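Local coordinates for protein phosphatidylinositol-specific phospholipase C1 (Streptomyces antibioticus, PDB 3H4X) that belongs to the calcium-dependent phosphoinositide phospholipase C family and folds as a parallel beta/alpha barrel closed by eight strands, at residues A156-T164 against K225-P233; V257-L267 against Y281-P292. All coordinates share one frame; numbering follows the deposited sequence.

In the fold
Both contacts belong to one parallel beta/alpha barrel and are largely buried, yet they hold different parts of it. Contact 1 joins the turn into the short helix 160-164 to the loop that enters strand 232-236, at the N-terminal ends of strands 189-195 and 232-236. Contact 2 is the barrel wall itself, where strands 258-262 and 282-286 pair. Their centres lie about 24 Å apart, but they meet where strand 232-236 runs beside 258-262, with Phe232 packed on Val257 and Val258. The chemistry follows the place: two waters and a proline-phenylalanine contact join the segments of contact 1, whereas six direct backbone bonds tie contact 2, whose waters gather toward the C-terminal strand ends.

Contact 1 (A156-T164 against K225-P233); sequences AVYGPGDLT and KLAQSTAFP. With EOH (ethanol), chain L.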
loop_
_atom_site.group_PDB
_atom_site.type_symbol
_atom_site.label_atom_id
_atom_site.label_comp_id
_atom_site.label_asym_id
_atom_site.label_seq_id
_atom_site.Cartn_x
_atom_site.Cartn_y
_atom_site.Cartn_z
ATOM N N ALA A 156 11.945 -4.245 -10.160
ATOM C CA ALA A 156 11.915 -4.077 -8.714
ATOM C C ALA A 156 10.524 -4.300 -8.120
ATOM O O ALA A 156 10.377 -4.381 -6.904
ATOM C CB ALA A 156 12.437 -2.704 -8.333
ATOM N N VAL A 157 9.509 -4.402 -8.972
ATOM C CA VAL A 157 8.136 -4.566 -8.504
ATOM C C VAL A 157 7.743 -6.034 -8.392
ATOM O O VAL A 157 8.029 -6.830 -9.286
ATOM C CB VAL A 157 7.144 -3.850 -9.439
ATOM C CG1 VAL A 157 5.713 -4.011 -8.932
ATOM C CG2 VAL A 157 7.509 -2.386 -9.563
ATOM N N TYR A 158 7.097 -6.388 -7.286
ATOM C CA TYR A 158 6.449 -7.683 -7.162
ATOM C C TYR A 158 4.955 -7.413 -7.244
ATOM O O TYR A 158 4.383 -6.789 -6.352
ATOM C CB TYR A 158 6.803 -8.348 -5.835
ATOM C CG TYR A 158 6.317 -9.778 -5.732
ATOM C CD1 TYR A 158 7.074 -10.832 -6.234
ATOM C CD2 TYR A 158 5.100 -10.078 -5.136
ATOM C CE1 TYR A 158 6.632 -12.146 -6.139
ATOM C CE2 TYR A 158 4.650 -11.385 -5.041
ATOM C CZ TYR A 158 5.418 -12.415 -5.546
ATOM O OH TYR A 158 4.965 -13.711 -5.447
ATOM N N GLY A 159 4.336 -7.863 -8.329
ATOM C CA GLY A 159 2.944 -7.530 -8.624
ATOM C C GLY A 159 2.050 -8.751 -8.723
ATOM O O GLY A 159 2.498 -9.876 -8.507
ATOM N N PRO A 160 0.765 -8.539 -9.046
ATOM C CA PRO A 160 -0.198 -9.632 -9.126
ATOM C C PRO A 160 0.218 -10.745 -10.074
ATOM O O PRO A 160 -0.076 -11.908 -9.807
ATOM C CB PRO A 160 -1.462 -8.943 -9.643
ATOM C CG PRO A 160 -1.354 -7.565 -9.122
ATOM C CD PRO A 160 0.114 -7.227 -9.192
ATOM N N GLY A 161 0.865 -10.404 -11.182
ATOM C CA GLY A 161 1.341 -11.432 -12.107
ATOM C C GLY A 161 2.371 -12.338 -11.458
ATOM O O GLY A 161 2.398 -13.549 -11.688
ATOM N N ASP A 162 3.232 -11.751 -10.640
ATOM C CA ASP A 162 4.254 -12.519 -9.946
ATOM C C ASP A 162 3.635 -13.466 -8.923
ATOM O O ASP A 162 3.987 -14.643 -8.865
ATOM C CB ASP A 162 5.256 -11.578 -9.278
ATOM C CG ASP A 162 5.956 -10.685 -10.278
ATOM O OD1 ASP A 162 6.588 -11.223 -11.208
ATOM O OD2 ASP A 162 5.867 -9.449 -10.147
ATOM N N LEU A 163 2.706 -12.959 -8.120
ATOM C CA LEU A 163 2.051 -13.787 -7.116
ATOM C C LEU A 163 1.221 -14.886 -7.763
ATOM O O LEU A 163 1.217 -16.025 -7.307
ATOM C CB LEU A 163 1.151 -12.940 -6.216
ATOM C CG LEU A 163 0.394 -13.708 -5.129
ATOM C CD1 LEU A 163 1.353 -14.241 -4.071
ATOM C CD2 LEU A 163 -0.660 -12.815 -4.497
ATOM N N THR A 164 0.512 -14.545 -8.829
ATOM C CA THR A 164 -0.454 -15.462 -9.412
ATOM C C THR A 164 0.202 -16.620 -10.160
ATOM O O THR A 164 -0.308 -17.739 -10.154
ATOM C CB THR A 164 -1.435 -14.712 -10.327
ATOM O OG1 THR A 164 -2.136 -13.732 -9.553
ATOM C CG2 THR A 164 -2.436 -15.669 -10.947
ATOM N N LYS A 225 -2.279 -11.246 -20.070
ATOM C CA LYS A 225 -1.379 -10.110 -19.881
ATOM C C LYS A 225 -1.224 -9.673 -18.422
ATOM O O LYS A 225 -0.878 -8.524 -18.149
ATOM C CB LYS A 225 -1.860 -8.928 -20.721
ATOM C CG LYS A 225 -1.737 -9.163 -22.220
ATOM C CD LYS A 225 -2.347 -8.028 -23.025
ATOM C CE LYS A 225 -2.199 -8.280 -24.518
ATOM N NZ LYS A 225 -3.130 -7.436 -25.314
ATOM N N LEU A 226 -1.466 -10.583 -17.485
ATOM C CA LEU A 226 -1.390 -10.225 -16.072
ATOM C C LEU A 226 0.014 -9.751 -15.682
ATOM O O LEU A 226 0.175 -8.979 -14.737
ATOM C CB LEU A 226 -1.825 -11.400 -15.193
ATOM C CG LEU A 226 -2.040 -11.071 -13.715
ATOM C CD1 LEU A 226 -3.179 -10.069 -13.528
ATOM C CD2 LEU A 226 -2.301 -12.350 -12.935
ATOM N N ALA A 227 1.027 -10.202 -16.418
ATOM C CA ALA A 227 2.412 -9.873 -16.086
ATOM C C ALA A 227 2.694 -8.376 -16.070
ATOM O O ALA A 227 3.621 -7.926 -15.402
ATOM C CB ALA A 227 3.370 -10.575 -17.038
ATOM N N GLN A 228 1.907 -7.602 -16.806
ATOM C CA GLN A 228 2.172 -6.171 -16.899
ATOM C C GLN A 228 1.516 -5.352 -15.778
ATOM O O GLN A 228 1.715 -4.140 -15.702
ATOM C CB GLN A 228 1.772 -5.642 -18.274
ATOM C CG GLN A 228 0.280 -5.584 -18.501
ATOM C CD GLN A 228 -0.064 -5.346 -19.959
ATOM O OE1 GLN A 228 0.387 -6.077 -20.845
ATOM N NE2 GLN A 228 -0.872 -4.323 -20.215
ATOM N N SER A 229 0.739 -6.009 -14.915
ATOM C CA SER A 229 0.118 -5.334 -13.766
ATOM C C SER A 229 1.157 -5.011 -12.696
ATOM O O SER A 229 2.198 -5.664 -12.616
ATOM C CB SER A 229 -1.005 -6.189 -13.167
ATOM O OG SER A 229 -0.500 -7.382 -12.594
ATOM N N THR A 230 0.866 -4.018 -11.860
ATOM C CA THR A 230 1.859 -3.555 -10.893
ATOM C C THR A 230 1.371 -3.432 -9.454
ATOM O O THR A 230 2.189 -3.226 -8.562
ATOM C CB THR A 230 2.459 -2.184 -11.292
ATOM O OG1 THR A 230 1.441 -1.174 -11.225
ATOM C CG2 THR A 230 3.067 -2.232 -12.690
ATOM N N ALA A 231 0.065 -3.539 -9.224
ATOM C CA ALA A 231 -0.490 -3.228 -7.908
ATOM C C ALA A 231 -1.587 -4.190 -7.483
ATOM O O ALA A 231 -2.267 -4.791 -8.318
ATOM C CB ALA A 231 -1.018 -1.800 -7.890
ATOM N N PHE A 232 -1.761 -4.310 -6.171
ATOM C CA PHE A 232 -2.822 -5.111 -5.587
ATOM C C PHE A 232 -3.941 -4.205 -5.087
ATOM O O PHE A 232 -3.728 -3.389 -4.193
ATOM C CB PHE A 232 -2.265 -5.908 -4.412
ATOM C CG PHE A 232 -1.273 -6.954 -4.812
ATOM C CD1 PHE A 232 -1.692 -8.245 -5.088
ATOM C CD2 PHE A 232 0.077 -6.657 -4.917
ATOM C CE1 PHE A 232 -0.791 -9.218 -5.459
ATOM C CE2 PHE A 232 0.987 -7.630 -5.292
ATOM C CZ PHE A 232 0.551 -8.912 -5.559
ATOM N N PRO A 233 -5.141 -4.336 -5.663
ATOM C CA PRO A 233 -6.254 -3.556 -5.140
ATOM C C PRO A 233 -6.696 -4.153 -3.808
ATOM O O PRO A 233 -6.728 -5.378 -3.651
ATOM C CB PRO A 233 -7.340 -3.747 -6.198
ATOM C CG PRO A 233 -7.045 -5.076 -6.787
ATOM C CD PRO A 233 -5.544 -5.199 -6.786
HETATM C C1 EOH L . -2.542 -4.484 -22.881
HETATM C C2 EOH L . -2.852 -4.475 -24.374
HETATM O O EOH L . -2.277 -3.191 -22.383
HETATM O O HOH W 1 2.597 -4.658 -6.275
HETATM O O HOH W 2 2.679 -8.398 -11.844
#
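Pro160 O is gripped twice by Thr164, whose backbone N and OG1 reach it from opposite faces of the carbonyl plane, the hydroxyl at 2.8 Å. This first turn of helix 160-164 packs against the loop that enters strand 232-236, at the N-terminal end of a beta/alpha barrel strand. Gly159 is the N-cap, and its N-H runs almost straight (176°) to the anti lone pair of Asp162 OD2. On the facing loop Leu226 O is likewise held twice, by Ser229 N and by Ser229 OG lying in the carbonyl plane; chi1 of 66° folds this hydroxyl back into its own turn. Between the two turns, Leu226 sends CD2 across Thr164 CB at 3.6 Å, while its CG rests on Gly161 CA. Waters provide the polar links: one donates to both Tyr158 O and Thr230 O, the other accepts from Gly161 N and donates to Ser229 O. Thr230 OG1 itself bonds to Asp146 of helix 142-153. The Phe232 ring receives Pro160 CG over the centre of one face, a CH-pi contact 4.1 Å from the centroid, with Tyr158 O at its edge. The side chains of Leu163 and Phe232 cross at about a right angle, CD2 lying 3.7 Å from CE1. Pro160 CG also comes within 3.0 Å of Ala231 O, a buried carbonyl oxygen without a polar partner.

Contact 2 (V257-L267 against Y281-P292); sequences VVFDGDAATYL and YLLIMTDAHNVP. Unlike the reference sequence in segment 257-267: Ala264 (reference Pro). With EOH (ethanol), chain J.
The rings of Phe259 and Tyr281 meet obliquely, their planes at 41° and Phe259 CE2 3.5 Å from Tyr281 CD2, while Leu282 O lies in the plane of the Phe259 ring at its edge. Each ring also makes an edge-to-face pair, Phe259 with Tyr276 and Tyr281 with Trp275, and Tyr281 OH bonds to Asp171. Farther along the same face of the sheet, Leu283 and Tyr266 slide past each other in opposite directions, bringing Leu283 CD1 to 3.5 Å from Tyr266 CZ. Met285 then passes beside this ring in an extended chain: its CG touches Tyr266 CD2, and its sulfur makes an oblique Met-aromatic contact, 5.1 Å from SD to the ring centroid. Leu267 crosses Met285 at about a right angle with CD1 against SD, and Ala263 CB fits between Met285 CB and Val291 CG2.

On the other face Val258 CG1 meets Ile284 CD1 at 3.6 Å. Asp260, with CG anti to its N (chi1 -171°), brings its carboxylate across to two residues of the partner strand, OD2 by Ile284 CG2 and OD1 by Thr286 CG2. OD2 forms a salt bridge with Lys127 of strand 124-130, with Glu192 also near, and a water joins OD1 to Thr286 OG1. That hydroxyl also donates to a second water, which donates to Asp287 OD2 (2.6 Å) and to Asp262 OD1.

Between the two faces six backbone bonds join the two segments, among them Ile284 N to Phe259 O, 2.8 Å and nearly straight. Strands 258-262 and 282-286 run parallel in the N-to-C sense, 21° apart, and the chain between them passes through short helices 263-266 and 274-278, a beta-alpha-beta crossover such as builds the beta/alpha barrel.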
loop_
_atom_site.group_PDB
_atom_site.type_symbol
_atom_site.label_atom_id
_atom_site.label_comp_id
_atom_site.label_asym_id
_atom_site.label_seq_id
_atom_site.Cartn_x
_atom_site.Cartn_y
_atom_site.Cartn_z
ATOM N N VAL A 257 -6.773 -9.670 -2.680
ATOM C CA VAL A 257 -6.114 -10.488 -1.663
ATOM C C VAL A 257 -5.499 -9.614 -0.571
ATOM O O VAL A 257 -4.701 -10.082 0.248
ATOM C CB VAL A 257 -5.055 -11.431 -2.271
ATOM C CG1 VAL A 257 -5.718 -12.417 -3.227
ATOM C CG2 VAL A 257 -3.963 -10.642 -2.988
ATOM N N VAL A 258 -5.886 -8.340 -0.579
ATOM C CA VAL A 258 -5.430 -7.347 0.384
ATOM C C VAL A 258 -6.658 -6.634 0.937
ATOM O O VAL A 258 -7.598 -6.336 0.197
ATOM C CB VAL A 258 -4.467 -6.330 -0.272
ATOM C CG1 VAL A 258 -3.942 -5.331 0.761
ATOM C CG2 VAL A 258 -3.323 -7.062 -0.961
ATOM N N PHE A 259 -6.640 -6.381 2.240
ATOM C CA PHE A 259 -7.763 -5.793 2.957
ATOM C C PHE A 259 -7.200 -4.720 3.865
ATOM O O PHE A 259 -6.115 -4.879 4.418
ATOM C CB PHE A 259 -8.486 -6.874 3.755
ATOM C CG PHE A 259 -9.025 -7.969 2.895
ATOM C CD1 PHE A 259 -10.345 -7.949 2.475
ATOM C CD2 PHE A 259 -8.203 -8.996 2.462
ATOM C CE1 PHE A 259 -10.834 -8.946 1.653
ATOM C CE2 PHE A 259 -8.689 -9.999 1.646
ATOM C CZ PHE A 259 -10.008 -9.976 1.245
ATOM N N ASP A 260 -7.927 -3.620 3.996
ATOM C CA ASP A 260 -7.399 -2.432 4.647
ATOM C C ASP A 260 -8.528 -1.800 5.443
ATOM O O ASP A 260 -9.570 -1.448 4.881
ATOM C CB ASP A 260 -6.889 -1.484 3.557
ATOM C CG ASP A 260 -6.118 -0.310 4.101
ATOM O OD1 ASP A 260 -6.682 0.442 4.915
ATOM O OD2 ASP A 260 -4.947 -0.134 3.697
ATOM N N GLY A 261 -8.351 -1.675 6.754
ATOM C CA GLY A 261 -9.430 -1.165 7.587
ATOM C C GLY A 261 -8.952 -0.708 8.945
ATOM O O GLY A 261 -7.804 -0.924 9.329
ATOM N N ASP A 262 -9.861 -0.079 9.681
ATOM C CA ASP A 262 -9.570 0.527 10.970
ATOM C C ASP A 262 -9.214 -0.512 12.039
ATOM O O ASP A 262 -9.972 -1.456 12.281
ATOM C CB ASP A 262 -10.793 1.330 11.405
ATOM C CG ASP A 262 -10.604 1.993 12.739
ATOM O OD1 ASP A 262 -9.746 2.891 12.834
ATOM O OD2 ASP A 262 -11.317 1.608 13.691
ATOM N N ALA A 263 -8.069 -0.321 12.694
ATOM C CA ALA A 263 -7.591 -1.270 13.702
ATOM C C ALA A 263 -8.582 -1.489 14.848
ATOM O O ALA A 263 -8.868 -2.631 15.221
ATOM C CB ALA A 263 -6.241 -0.831 14.256
ATOM N N ALA A 264 -9.096 -0.403 15.417
ATOM C CA ALA A 264 -10.032 -0.532 16.529
ATOM C C ALA A 264 -11.251 -1.352 16.113
ATOM O O ALA A 264 -11.759 -2.171 16.885
ATOM C CB ALA A 264 -10.450 0.840 17.038
ATOM N N THR A 265 -11.717 -1.137 14.888
ATOM C CA THR A 265 -12.854 -1.884 14.367
ATOM C C THR A 265 -12.535 -3.376 14.258
ATOM O O THR A 265 -13.334 -4.223 14.674
ATOM C CB THR A 265 -13.323 -1.316 13.014
ATOM O OG1 THR A 265 -13.650 0.071 13.170
ATOM C CG2 THR A 265 -14.546 -2.062 12.510
ATOM N N TYR A 266 -11.361 -3.703 13.723
ATOM C CA TYR A 266 -10.960 -5.101 13.622
ATOM C C TYR A 266 -10.883 -5.777 14.981
ATOM O O TYR A 266 -11.006 -6.998 15.079
ATOM C CB TYR A 266 -9.611 -5.244 12.918
ATOM C CG TYR A 266 -9.692 -5.133 11.415
ATOM C CD1 TYR A 266 -10.530 -5.966 10.682
ATOM C CD2 TYR A 266 -8.927 -4.203 10.728
ATOM C CE1 TYR A 266 -10.611 -5.866 9.305
ATOM C CE2 TYR A 266 -8.994 -4.105 9.356
ATOM C CZ TYR A 266 -9.840 -4.930 8.648
ATOM O OH TYR A 266 -9.903 -4.811 7.278
ATOM N N LEU A 267 -10.656 -4.985 16.023
ATOM C CA LEU A 267 -10.497 -5.542 17.358
ATOM C C LEU A 267 -11.751 -5.409 18.221
ATOM O O LEU A 267 -11.713 -5.702 19.414
ATOM C CB LEU A 267 -9.302 -4.896 18.062
ATOM C CG LEU A 267 -7.956 -5.579 17.822
ATOM C CD1 LEU A 267 -7.609 -5.660 16.336
ATOM C CD2 LEU A 267 -6.863 -4.873 18.597
ATOM N N TYR A 281 -4.094 -13.780 3.239
ATOM C CA TYR A 281 -4.396 -12.442 2.747
ATOM C C TYR A 281 -3.631 -11.410 3.560
ATOM O O TYR A 281 -3.379 -11.606 4.748
ATOM C CB TYR A 281 -5.888 -12.141 2.861
ATOM C CG TYR A 281 -6.803 -13.092 2.123
ATOM C CD1 TYR A 281 -6.404 -13.720 0.950
ATOM C CD2 TYR A 281 -8.089 -13.328 2.586
ATOM C CE1 TYR A 281 -7.259 -14.581 0.270
ATOM C CE2 TYR A 281 -8.948 -14.176 1.922
ATOM C CZ TYR A 281 -8.534 -14.798 0.768
ATOM O OH TYR A 281 -9.416 -15.645 0.137
ATOM N N LEU A 282 -3.279 -10.295 2.929
ATOM C CA LEU A 282 -2.647 -9.201 3.654
ATOM C C LEU A 282 -3.710 -8.347 4.321
ATOM O O LEU A 282 -4.695 -7.969 3.689
ATOM C CB LEU A 282 -1.782 -8.348 2.730
ATOM C CG LEU A 282 -0.666 -9.099 2.004
ATOM C CD1 LEU A 282 0.176 -8.134 1.184
ATOM C CD2 LEU A 282 0.210 -9.885 2.973
ATOM N N LEU A 283 -3.505 -8.052 5.598
ATOM C CA LEU A 283 -4.461 -7.283 6.384
ATOM C C LEU A 283 -3.780 -6.032 6.930
ATOM O O LEU A 283 -2.923 -6.110 7.810
ATOM C CB LEU A 283 -5.011 -8.140 7.527
ATOM C CG LEU A 283 -6.106 -7.529 8.404
ATOM C CD1 LEU A 283 -7.289 -7.066 7.571
ATOM C CD2 LEU A 283 -6.555 -8.515 9.465
ATOM N N ILE A 284 -4.142 -4.876 6.384
ATOM C CA ILE A 284 -3.597 -3.600 6.840
ATOM C C ILE A 284 -4.555 -2.993 7.856
ATOM O O ILE A 284 -5.730 -2.768 7.547
ATOM C CB ILE A 284 -3.406 -2.590 5.674
ATOM C CG1 ILE A 284 -2.300 -3.028 4.711
ATOM C CG2 ILE A 284 -3.057 -1.212 6.218
ATOM C CD1 ILE A 284 -2.603 -4.262 3.910
ATOM N N MET A 285 -4.050 -2.730 9.061
ATOM C CA MET A 285 -4.847 -2.121 10.118
ATOM C C MET A 285 -4.392 -0.687 10.349
ATOM O O MET A 285 -3.260 -0.437 10.775
ATOM C CB MET A 285 -4.749 -2.921 11.413
ATOM C CG MET A 285 -5.261 -4.342 11.303
ATOM S SD MET A 285 -5.633 -4.990 12.936
ATOM C CE MET A 285 -6.189 -6.648 12.539
ATOM N N THR A 286 -5.286 0.251 10.058
ATOM C CA THR A 286 -4.964 1.669 10.095
ATOM C C THR A 286 -5.312 2.309 11.441
ATOM O O THR A 286 -6.095 1.768 12.225
ATOM C CB THR A 286 -5.667 2.427 8.948
ATOM O OG1 THR A 286 -7.078 2.202 9.018
ATOM C CG2 THR A 286 -5.161 1.947 7.589
ATOM N N ASP A 287 -4.727 3.471 11.695
ATOM C CA ASP A 287 -4.928 4.176 12.958
ATOM C C ASP A 287 -4.735 3.240 14.144
ATOM O O ASP A 287 -5.580 3.156 15.037
ATOM C CB ASP A 287 -6.302 4.844 12.987
ATOM C CG ASP A 287 -6.392 6.013 12.028
ATOM O OD1 ASP A 287 -5.460 6.841 12.020
ATOM O OD2 ASP A 287 -7.378 6.102 11.274
ATOM N N ALA A 288 -3.604 2.545 14.144
ATOM C CA ALA A 288 -3.281 1.579 15.187
ATOM C C ALA A 288 -3.331 2.186 16.587
ATOM O O ALA A 288 -3.603 1.492 17.566
ATOM C CB ALA A 288 -1.914 0.966 14.930
ATOM N N HIS A 289 -3.071 3.484 16.679
ATOM C CA HIS A 289 -3.053 4.167 17.968
ATOM C C HIS A 289 -4.439 4.303 18.601
ATOM O O HIS A 289 -4.556 4.499 19.816
ATOM C CB HIS A 289 -2.426 5.550 17.803
ATOM C CG HIS A 289 -3.174 6.438 16.861
ATOM N ND1 HIS A 289 -3.273 6.178 15.509
ATOM C CD2 HIS A 289 -3.864 7.582 17.075
ATOM C CE1 HIS A 289 -3.990 7.126 14.934
ATOM N NE2 HIS A 289 -4.360 7.990 15.862
ATOM N N ASN A 290 -5.486 4.198 17.785
ATOM C CA ASN A 290 -6.856 4.381 18.270
ATOM C C ASN A 290 -7.473 3.123 18.868
ATOM O O ASN A 290 -8.599 3.153 19.360
ATOM C CB ASN A 290 -7.764 4.923 17.166
ATOM C CG ASN A 290 -7.592 6.409 16.942
ATOM O OD1 ASN A 290 -7.937 6.929 15.883
ATOM N ND2 ASN A 290 -7.057 7.101 17.940
ATOM N N VAL A 291 -6.749 2.014 18.821
ATOM C CA VAL A 291 -7.185 0.821 19.530
ATOM C C VAL A 291 -7.186 1.140 21.022
ATOM O O VAL A 291 -6.219 1.702 21.533
ATOM C CB VAL A 291 -6.244 -0.358 19.250
ATOM C CG1 VAL A 291 -6.641 -1.570 20.066
ATOM C CG2 VAL A 291 -6.249 -0.692 17.762
ATOM N N PRO A 292 -8.275 0.802 21.733
ATOM C CA PRO A 292 -8.311 1.139 23.156
ATOM C C PRO A 292 -7.399 0.237 23.982
ATOM O O PRO A 292 -7.285 -0.951 23.694
ATOM C CB PRO A 292 -9.779 0.913 23.536
ATOM C CG PRO A 292 -10.307 -0.040 22.523
ATOM C CD PRO A 292 -9.533 0.194 21.259
HETATM C C1 EOH J . -10.346 4.175 14.984
HETATM C C2 EOH J . -11.864 4.043 15.021
HETATM O O EOH J . -9.922 5.299 14.246
HETATM O O HOH W 3 -8.387 1.781 6.558
HETATM O O HOH W 4 -8.213 2.285 15.037
HETATM O O HOH W 5 -8.610 3.902 10.544
#